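Local coordinates for CaaX farnesyltransferase beta subunit Ram1 (Aspergillus fumigatus, PDB 4L9P), which serves as the zinc-binding subunit of protein farnesyltransferase, which transfers a farnesyl group from farnesyl diphosphate to the cysteine of a C-terminal CaaX sequence, at the interface of chains B and A. Sequence-based numbering; all coordinates share one arbitrary frame. Chains: chain A, CaaX farnesyltransferase beta subunit Ram1; chain B, CaaX farnesyltransferase alpha subunit Ram2.

Contact 1: the interface of chains B and A. Residues chain B 43-47, 49; chain A 137-139, 151, 179.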
# COMPACT_ATOMS: atom_id res chain seq x y z
N PRO B 43 -29.87 2.78 -3.90
CA PRO B 43 -28.40 2.67 -3.92
C PRO B 43 -27.86 2.40 -2.53
O PRO B 43 -28.58 2.52 -1.52
CB PRO B 43 -27.92 4.01 -4.44
CG PRO B 43 -29.13 4.95 -4.30
CD PRO B 43 -30.37 4.14 -4.20
N LEU B 44 -26.57 2.05 -2.50
CA LEU B 44 -25.93 1.60 -1.28
C LEU B 44 -25.01 2.69 -0.71
O LEU B 44 -24.46 3.52 -1.47
CB LEU B 44 -25.07 0.37 -1.60
CG LEU B 44 -25.93 -0.81 -2.03
CD1 LEU B 44 -25.08 -1.80 -2.87
CD2 LEU B 44 -26.56 -1.51 -0.81
N ALA B 45 -24.81 2.67 0.63
CA ALA B 45 -23.85 3.55 1.28
C ALA B 45 -24.06 5.00 0.90
O ALA B 45 -23.13 5.72 0.55
CB ALA B 45 -22.43 3.09 1.01
N THR B 46 -25.32 5.40 0.89
CA THR B 46 -25.63 6.81 0.60
C THR B 46 -25.25 7.74 1.77
O THR B 46 -25.09 7.30 2.93
CB THR B 46 -27.11 6.98 0.29
OG1 THR B 46 -27.91 6.43 1.37
CG2 THR B 46 -27.44 6.23 -0.98
N ILE B 47 -25.10 9.03 1.46
CA ILE B 47 -24.79 10.05 2.46
C ILE B 47 -25.88 11.10 2.38
O ILE B 47 -26.20 11.61 1.30
CB ILE B 47 -23.40 10.70 2.23
CG1 ILE B 47 -22.32 9.61 2.33
CG2 ILE B 47 -23.14 11.80 3.27
CD1 ILE B 47 -20.98 10.06 1.67
N TYR B 49 -26.34 14.33 2.49
CA TYR B 49 -25.57 15.56 2.37
C TYR B 49 -26.29 16.76 2.93
O TYR B 49 -27.51 16.85 2.92
CB TYR B 49 -25.23 15.86 0.88
CG TYR B 49 -24.59 14.70 0.13
CD1 TYR B 49 -23.27 14.35 0.35
CD2 TYR B 49 -25.32 13.97 -0.79
CE1 TYR B 49 -22.68 13.32 -0.32
CE2 TYR B 49 -24.77 12.93 -1.46
CZ TYR B 49 -23.43 12.62 -1.24
OH TYR B 49 -22.87 11.57 -1.94
N LEU A 137 -23.73 -0.59 4.87
CA LEU A 137 -24.23 -0.38 3.50
C LEU A 137 -25.42 0.54 3.45
O LEU A 137 -25.96 0.78 2.37
CB LEU A 137 -24.64 -1.73 2.85
CG LEU A 137 -23.41 -2.53 2.40
CD1 LEU A 137 -23.78 -4.03 2.19
CD2 LEU A 137 -22.71 -1.87 1.18
N GLU A 138 -25.90 0.99 4.59
CA GLU A 138 -27.08 1.85 4.57
C GLU A 138 -26.72 3.35 4.63
O GLU A 138 -25.62 3.70 4.29
CB GLU A 138 -28.06 1.36 5.60
CG GLU A 138 -28.49 -0.14 5.34
CD GLU A 138 -29.11 -0.46 3.93
OE1 GLU A 138 -29.64 0.44 3.24
OE2 GLU A 138 -29.12 -1.65 3.52
N ASP A 139 -27.61 4.26 5.01
CA ASP A 139 -27.34 5.69 4.83
C ASP A 139 -26.50 6.27 5.98
O ASP A 139 -26.69 5.88 7.16
CB ASP A 139 -28.68 6.44 4.77
CG ASP A 139 -28.52 7.92 4.41
OD1 ASP A 139 -28.13 8.25 3.28
OD2 ASP A 139 -28.90 8.76 5.25
N ARG A 151 -17.54 6.37 -1.90
CA ARG A 151 -18.75 5.55 -1.83
C ARG A 151 -18.55 4.18 -2.50
O ARG A 151 -18.96 3.17 -1.96
CB ARG A 151 -19.97 6.29 -2.31
CG ARG A 151 -20.44 7.28 -1.22
CD ARG A 151 -21.75 7.98 -1.60
NE ARG A 151 -22.78 6.97 -1.88
CZ ARG A 151 -23.47 6.86 -3.00
NH1 ARG A 151 -23.31 7.75 -3.99
NH2 ARG A 151 -24.36 5.88 -3.10
N THR A 179 -26.41 1.64 -7.79
CA THR A 179 -25.35 2.48 -7.29
C THR A 179 -24.34 2.82 -8.38
O THR A 179 -23.94 3.96 -8.52
CB THR A 179 -24.57 1.75 -6.14
OG1 THR A 179 -25.49 1.40 -5.09
CG2 THR A 179 -23.47 2.63 -5.56

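Contact 2: the interface of chains B and A. Residues chain B 159, 198; chain A 90, 309, 359, 361-362.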
# COMPACT_ATOMS: atom_id res chain seq x y z
N LYS B 159 6.44 12.20 9.88
CA LYS B 159 6.48 11.05 8.98
C LYS B 159 5.40 11.13 7.92
O LYS B 159 5.11 10.15 7.26
CB LYS B 159 6.35 9.75 9.82
CG LYS B 159 7.49 9.64 10.88
CD LYS B 159 7.38 8.33 11.65
CE LYS B 159 8.51 8.27 12.65
NZ LYS B 159 8.49 6.86 13.33
N SER B 198 11.37 8.12 7.60
CA SER B 198 11.09 8.96 6.40
C SER B 198 12.26 9.90 6.13
O SER B 198 12.65 10.17 4.97
CB SER B 198 9.84 9.83 6.63
OG SER B 198 8.74 8.94 6.92
N THR A 90 8.90 8.19 18.37
CA THR A 90 8.70 6.84 17.83
C THR A 90 8.58 5.82 18.96
O THR A 90 7.67 4.98 18.92
CB THR A 90 9.91 6.42 16.89
OG1 THR A 90 9.87 7.26 15.74
CG2 THR A 90 9.82 4.98 16.44
N GLU A 309 9.17 6.46 0.32
CA GLU A 309 9.56 5.49 1.34
C GLU A 309 8.87 4.13 1.12
O GLU A 309 7.68 4.04 0.76
CB GLU A 309 9.16 6.09 2.68
CG GLU A 309 9.50 5.19 3.90
CD GLU A 309 9.05 5.86 5.20
OE1 GLU A 309 8.29 6.88 5.18
OE2 GLU A 309 9.42 5.34 6.27
N ARG A 359 5.55 0.42 7.46
CA ARG A 359 6.90 0.94 7.14
C ARG A 359 7.75 0.98 8.38
O ARG A 359 7.25 0.88 9.53
CB ARG A 359 6.83 2.34 6.45
CG ARG A 359 5.84 3.27 7.10
CD ARG A 359 5.93 4.68 6.38
NE ARG A 359 4.74 5.46 6.69
CZ ARG A 359 4.75 6.80 6.80
NH1 ARG A 359 5.86 7.51 6.48
NH2 ARG A 359 3.63 7.41 7.14
N ASN A 361 9.82 1.49 11.55
CA ASN A 361 9.66 2.37 12.72
C ASN A 361 8.29 3.05 12.85
O ASN A 361 8.15 4.02 13.59
CB ASN A 361 10.81 3.38 12.81
CG ASN A 361 12.01 2.82 13.56
OD1 ASN A 361 11.84 2.13 14.58
ND2 ASN A 361 13.21 3.15 13.12
N LYS A 362 7.26 2.47 12.19
CA LYS A 362 5.89 2.91 12.47
C LYS A 362 5.12 1.76 13.12
O LYS A 362 5.76 0.76 13.55
CB LYS A 362 5.22 3.48 11.21
CG LYS A 362 5.95 4.78 10.74
CD LYS A 362 5.03 5.72 10.04
CE LYS A 362 4.20 6.47 11.07
NZ LYS A 362 3.04 7.21 10.47
O HOH W 1 8.48 6.64 8.50

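Contact 3: the interface of chains B and A. Residues chain B 159, 193-195, 258, 260; chain A 88-90, 361.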
# COMPACT_ATOMS: atom_id res chain seq x y z
N LYS B 159 6.44 12.20 9.88
CA LYS B 159 6.48 11.05 8.98
C LYS B 159 5.40 11.13 7.92
O LYS B 159 5.11 10.15 7.26
CB LYS B 159 6.35 9.75 9.82
CG LYS B 159 7.49 9.64 10.88
CD LYS B 159 7.38 8.33 11.65
CE LYS B 159 8.51 8.27 12.65
NZ LYS B 159 8.49 6.86 13.33
N ASP B 193 14.25 12.98 16.27
CA ASP B 193 13.84 11.55 16.40
C ASP B 193 14.72 10.75 15.44
O ASP B 193 14.43 10.67 14.24
CB ASP B 193 12.35 11.34 16.11
CG ASP B 193 11.89 9.94 16.41
OD1 ASP B 193 12.77 9.07 16.64
OD2 ASP B 193 10.66 9.74 16.39
N VAL B 194 15.80 10.16 15.95
CA VAL B 194 16.73 9.40 15.12
C VAL B 194 16.06 8.17 14.48
O VAL B 194 16.61 7.59 13.52
CB VAL B 194 17.99 9.02 15.96
CG1 VAL B 194 17.63 7.99 17.09
CG2 VAL B 194 19.13 8.53 15.05
N ARG B 195 14.87 7.83 14.96
CA ARG B 195 14.12 6.69 14.38
C ARG B 195 13.18 7.07 13.27
O ARG B 195 12.34 6.27 12.85
CB ARG B 195 13.35 5.95 15.49
CG ARG B 195 14.36 5.36 16.49
CD ARG B 195 13.74 5.26 17.80
NE ARG B 195 14.59 4.59 18.81
CZ ARG B 195 14.84 5.11 20.01
NH1 ARG B 195 14.38 6.31 20.33
NH2 ARG B 195 15.52 4.40 20.90
N ASN B 258 17.64 0.75 16.73
CA ASN B 258 16.89 1.48 15.69
C ASN B 258 17.23 0.91 14.31
O ASN B 258 18.37 1.06 13.85
CB ASN B 258 17.36 2.90 15.80
CG ASN B 258 16.86 3.83 14.72
OD1 ASN B 258 15.92 3.54 13.98
ND2 ASN B 258 17.50 5.01 14.66
N SER B 260 16.49 1.86 11.29
CA SER B 260 16.66 2.75 10.12
C SER B 260 18.11 2.99 9.68
O SER B 260 18.39 2.85 8.51
CB SER B 260 15.94 4.10 10.35
OG SER B 260 14.53 3.88 10.46
N THR A 88 12.29 8.69 22.08
CA THR A 88 11.84 9.66 21.09
C THR A 88 10.36 9.45 20.80
O THR A 88 9.75 8.51 21.35
CB THR A 88 12.60 9.52 19.76
OG1 THR A 88 12.36 8.22 19.21
CG2 THR A 88 14.12 9.77 19.92
N GLU A 89 9.74 10.28 19.98
CA GLU A 89 8.32 10.12 19.74
C GLU A 89 8.01 8.73 19.20
O GLU A 89 7.00 8.13 19.55
CB GLU A 89 7.84 11.19 18.75
CG GLU A 89 6.37 11.05 18.40
CD GLU A 89 5.83 12.15 17.48
OE1 GLU A 89 6.32 12.33 16.32
OE2 GLU A 89 4.90 12.85 17.91
N THR A 90 8.90 8.19 18.37
CA THR A 90 8.70 6.84 17.83
C THR A 90 8.58 5.82 18.96
O THR A 90 7.67 4.98 18.92
CB THR A 90 9.91 6.42 16.89
OG1 THR A 90 9.87 7.26 15.74
CG2 THR A 90 9.82 4.98 16.44
N ASN A 361 9.82 1.49 11.55
CA ASN A 361 9.66 2.37 12.72
C ASN A 361 8.29 3.05 12.85
O ASN A 361 8.15 4.02 13.59
CB ASN A 361 10.81 3.38 12.81
CG ASN A 361 12.01 2.82 13.56
OD1 ASN A 361 11.84 2.13 14.58
ND2 ASN A 361 13.21 3.15 13.12

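Contact 4: the interface of chains B and A. Residues chain B 46-48; chain A 139-142.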
# COMPACT_ATOMS: atom_id res chain seq x y z
N THR B 46 -25.32 5.40 0.89
CA THR B 46 -25.63 6.81 0.60
C THR B 46 -25.25 7.74 1.77
O THR B 46 -25.09 7.30 2.93
CB THR B 46 -27.11 6.98 0.29
OG1 THR B 46 -27.91 6.43 1.37
CG2 THR B 46 -27.44 6.23 -0.98
N ILE B 47 -25.10 9.03 1.46
CA ILE B 47 -24.79 10.05 2.46
C ILE B 47 -25.88 11.10 2.38
O ILE B 47 -26.20 11.61 1.30
CB ILE B 47 -23.40 10.70 2.23
CG1 ILE B 47 -22.32 9.61 2.33
CG2 ILE B 47 -23.14 11.80 3.27
CD1 ILE B 47 -20.98 10.06 1.67
N SER B 48 -26.48 11.41 3.54
CA SER B 48 -27.48 12.47 3.59
C SER B 48 -26.79 13.85 3.65
O SER B 48 -26.73 14.47 4.73
CB SER B 48 -28.41 12.25 4.81
OG SER B 48 -29.30 11.19 4.55
N ASP A 139 -27.61 4.26 5.01
CA ASP A 139 -27.34 5.69 4.83
C ASP A 139 -26.50 6.27 5.98
O ASP A 139 -26.69 5.88 7.16
CB ASP A 139 -28.68 6.44 4.77
CG ASP A 139 -28.52 7.92 4.41
OD1 ASP A 139 -28.13 8.25 3.28
OD2 ASP A 139 -28.90 8.76 5.25
N TYR A 140 -25.66 7.25 5.65
CA TYR A 140 -24.81 7.96 6.62
C TYR A 140 -25.29 9.40 6.75
O TYR A 140 -25.76 9.97 5.77
CB TYR A 140 -23.34 7.98 6.16
CG TYR A 140 -22.71 6.62 6.16
CD1 TYR A 140 -23.03 5.66 5.19
CD2 TYR A 140 -21.80 6.27 7.15
CE1 TYR A 140 -22.41 4.42 5.20
CE2 TYR A 140 -21.21 5.04 7.20
CZ TYR A 140 -21.51 4.11 6.22
OH TYR A 140 -20.92 2.85 6.27
N PRO A 141 -25.12 10.01 7.93
CA PRO A 141 -25.46 11.42 8.16
C PRO A 141 -24.50 12.38 7.44
O PRO A 141 -23.44 11.93 6.95
CB PRO A 141 -25.36 11.58 9.69
CG PRO A 141 -24.63 10.45 10.17
CD PRO A 141 -24.67 9.34 9.16
N ALA A 142 -24.89 13.64 7.36
CA ALA A 142 -24.16 14.70 6.66
C ALA A 142 -22.71 14.79 7.04
O ALA A 142 -21.89 15.15 6.20
CB ALA A 142 -24.84 16.08 6.89

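Contact 1: the interface of chains B and A
The guanidinium of A:Arg151 meets an extended stretch of the alpha subunit edge-on, with the carbonyl oxygens of B:Leu44 and B:Ala45 both lying at its rim and close to its plane. A:Arg151 NE donates to B:Ala45 O at 2.8 Å and its NH2 to B:Leu44 O at 2.9 Å, a two-pronged grip on consecutive peptides that fixes the rotation of the guanidinium. A bend in the arginine chain at chi3 (57°) turns this edge toward the extended segment. The ring of B:Tyr49 stands almost perpendicular to the guanidinium, 83° between planes; B:Ile47 O sits over one ring face toward the rim, while the phenol OH approaches the arginine methylene CD. B:Ile47 CD1 packs alongside A:Arg151 CD at 3.9 Å, the two side chains lying antiparallel. At the N-terminal end of the segment, B:Leu44 N donates to the hydroxyl OG1 of A:Thr179 at 2.9 Å. On the other flank of the segment, B:Ala45 N donates to A:Leu137 O at 2.8 Å. B:Thr46 OG1, set between its own backbone N and carbonyl carbon (chi1 54°), gives its hydrogen to the anti lone pair of A:Asp139 OD1 at 2.6 Å. The alpha-subunit loop thus runs between the start of helix 151-164 and helix 173-183 on one side and the loop following helix 126-135 on the other, all in the beta subunit.

Contact 2: the interface of chains B and A
B:Lys159 meets the beta subunit at both ends: its carbonyl oxygen receives A:Arg359, and its ammonium reaches A:Thr90. A:Arg359 presents its guanidinium end-on, NH1 at 2.9 Å and NH2 at 3.1 Å from B:Lys159 O, so one oxygen takes two N-H groups and lies nearly in the guanidinium plane. NH1 comes within the carbonyl plane, whereas NH2 is tilted from it by 32°. With the lysine chain extended beyond CG, B:Lys159 NZ reaches A:Thr90 OG1 at 2.8 Å, and the same nitrogen hydrogen-bonds A:Asn361 O at 2.9 Å. Nearby, B:Ser198 OG donates to the carboxylate oxygen A:Glu309 OE1 at 2.7 Å, and water 1 links that hydroxyl to OE2.

In the next shell, A:Glu309 OE1 also accepts A:Arg359 NH1 in a salt bridge of 2.8 Å. The serine and the arginine reach this oxygen from opposite faces of the carboxylate, so the glutamate both orients the arginine and ties it to the alpha subunit. A:Lys362 CD lies over one face of the guanidinium, and its CE packs against B:Lys159 CD at 3.7 Å as the two lysine side chains overlap head to tail. The site joins the loop ahead of helix 161-174 and the start of helix 197-208 in the alpha subunit to beta-subunit loops, with the beginning of helix 89-105 beside them.

Contact 3: the interface of chains B and A
B:Asp193, from the helical-repeat alpha subunit of the prenyltransferase family, meets A:Thr88, just before beta-subunit helix 89-105, and A:Thr90 in its first turn, its carboxylate in effect capping the helix N-terminus from across the interface. Among the hydrogen bonds to this carboxylate, A:Thr88 OG1 donates to B:Asp193 OD1 at 2.7 Å from well above its plane, while the backbone N of B:Arg195 approaches the same oxygen from the opposite face and holds the group in place. B:Asp193 OD2 is shared by the hydroxyl and the amide of A:Thr90: OG1 at 2.7 Å and N at 3.1 Å both come on the syn side, from opposite faces. The cap may be strengthened by the helix dipole and by B:Lys159, which bonds the same threonine hydroxyl. A:Thr88 OG1 lies between its backbone N and carbonyl carbon (chi1 62°), where it also accepts B:Arg195 NH1 at 3.0 Å, nearly in the guanidinium plane.

A second polar set is built on amides. A:Asn361 ND2 donates to B:Asn258 OD1 at 2.9 Å and to B:Ser260 OG at 3.1 Å, the two amide planes turned 46° apart. B:Asn258 is positioned from its own chain, its ND2 donating to B:Val194 O and its OD1 receiving B:Ser260 N.

Apolar contact is carried by the arginine stem: B:Arg195 CB packs against A:Thr90 CB at 3.7 Å and against A:Asn361 CG at 3.9 Å.

Contact 4: the interface of chains B and A
B:Ser48 OG donates to A:Asp139 OD2 at 2.6 Å through the syn lone pair of that oxygen, while the hydroxyl of B:Thr46 takes OD1, one carboxylate oxygen to each hydroxyl. The aspartate has CG anti to its backbone N (chi1 -173°), which extends the carboxylate toward the alpha-subunit segment to bridge residues two apart, and the pair of bonds would fix its rotation. With OG anti to the carbonyl carbon (chi1 -75°), B:Ser48 points its hydroxyl at the carboxylate.

Backbone pairing runs next to this clasp. A:Tyr140 N donates to B:Thr46 O at 2.8 Å, and B:Ser48 N returns a nearly straight bond to A:Tyr140 O, also 2.8 Å, so that B:Ile47 and A:Tyr140 form a parallel beta bridge. The tyrosine ring turns its edge to the same threonine carbonyl, with A:Tyr140 CD1 at 3.5 Å from B:Thr46 O. Farther along, B:Ile47 CG2 rests 3.7 Å from A:Pro141 O. This isolated parallel bridge, reinforced by the aspartate, fastens the N-terminal arm of the alpha subunit to the beta subunit and so helps hold the farnesyltransferase heterodimer together.

Contact 1 and contact 4 are neighbours, their C-alpha centres about 6 Å apart, and share B:Thr46, B:Ile47 and A:Asp139; together they secure one extended segment near the N-terminus of the alpha subunit. Contact 2 and contact 3 form the other pair, about 7 Å apart, joined by B:Lys159, A:Thr90 and A:Asn361. Some 35 to 40 Å separates the C-alpha centres of the two pairs. The alpha subunit therefore holds the beta subunit at well-separated places, by an extended arm at one and by its helical body at the other, consistent with the alpha-beta heterodimer of this enzyme.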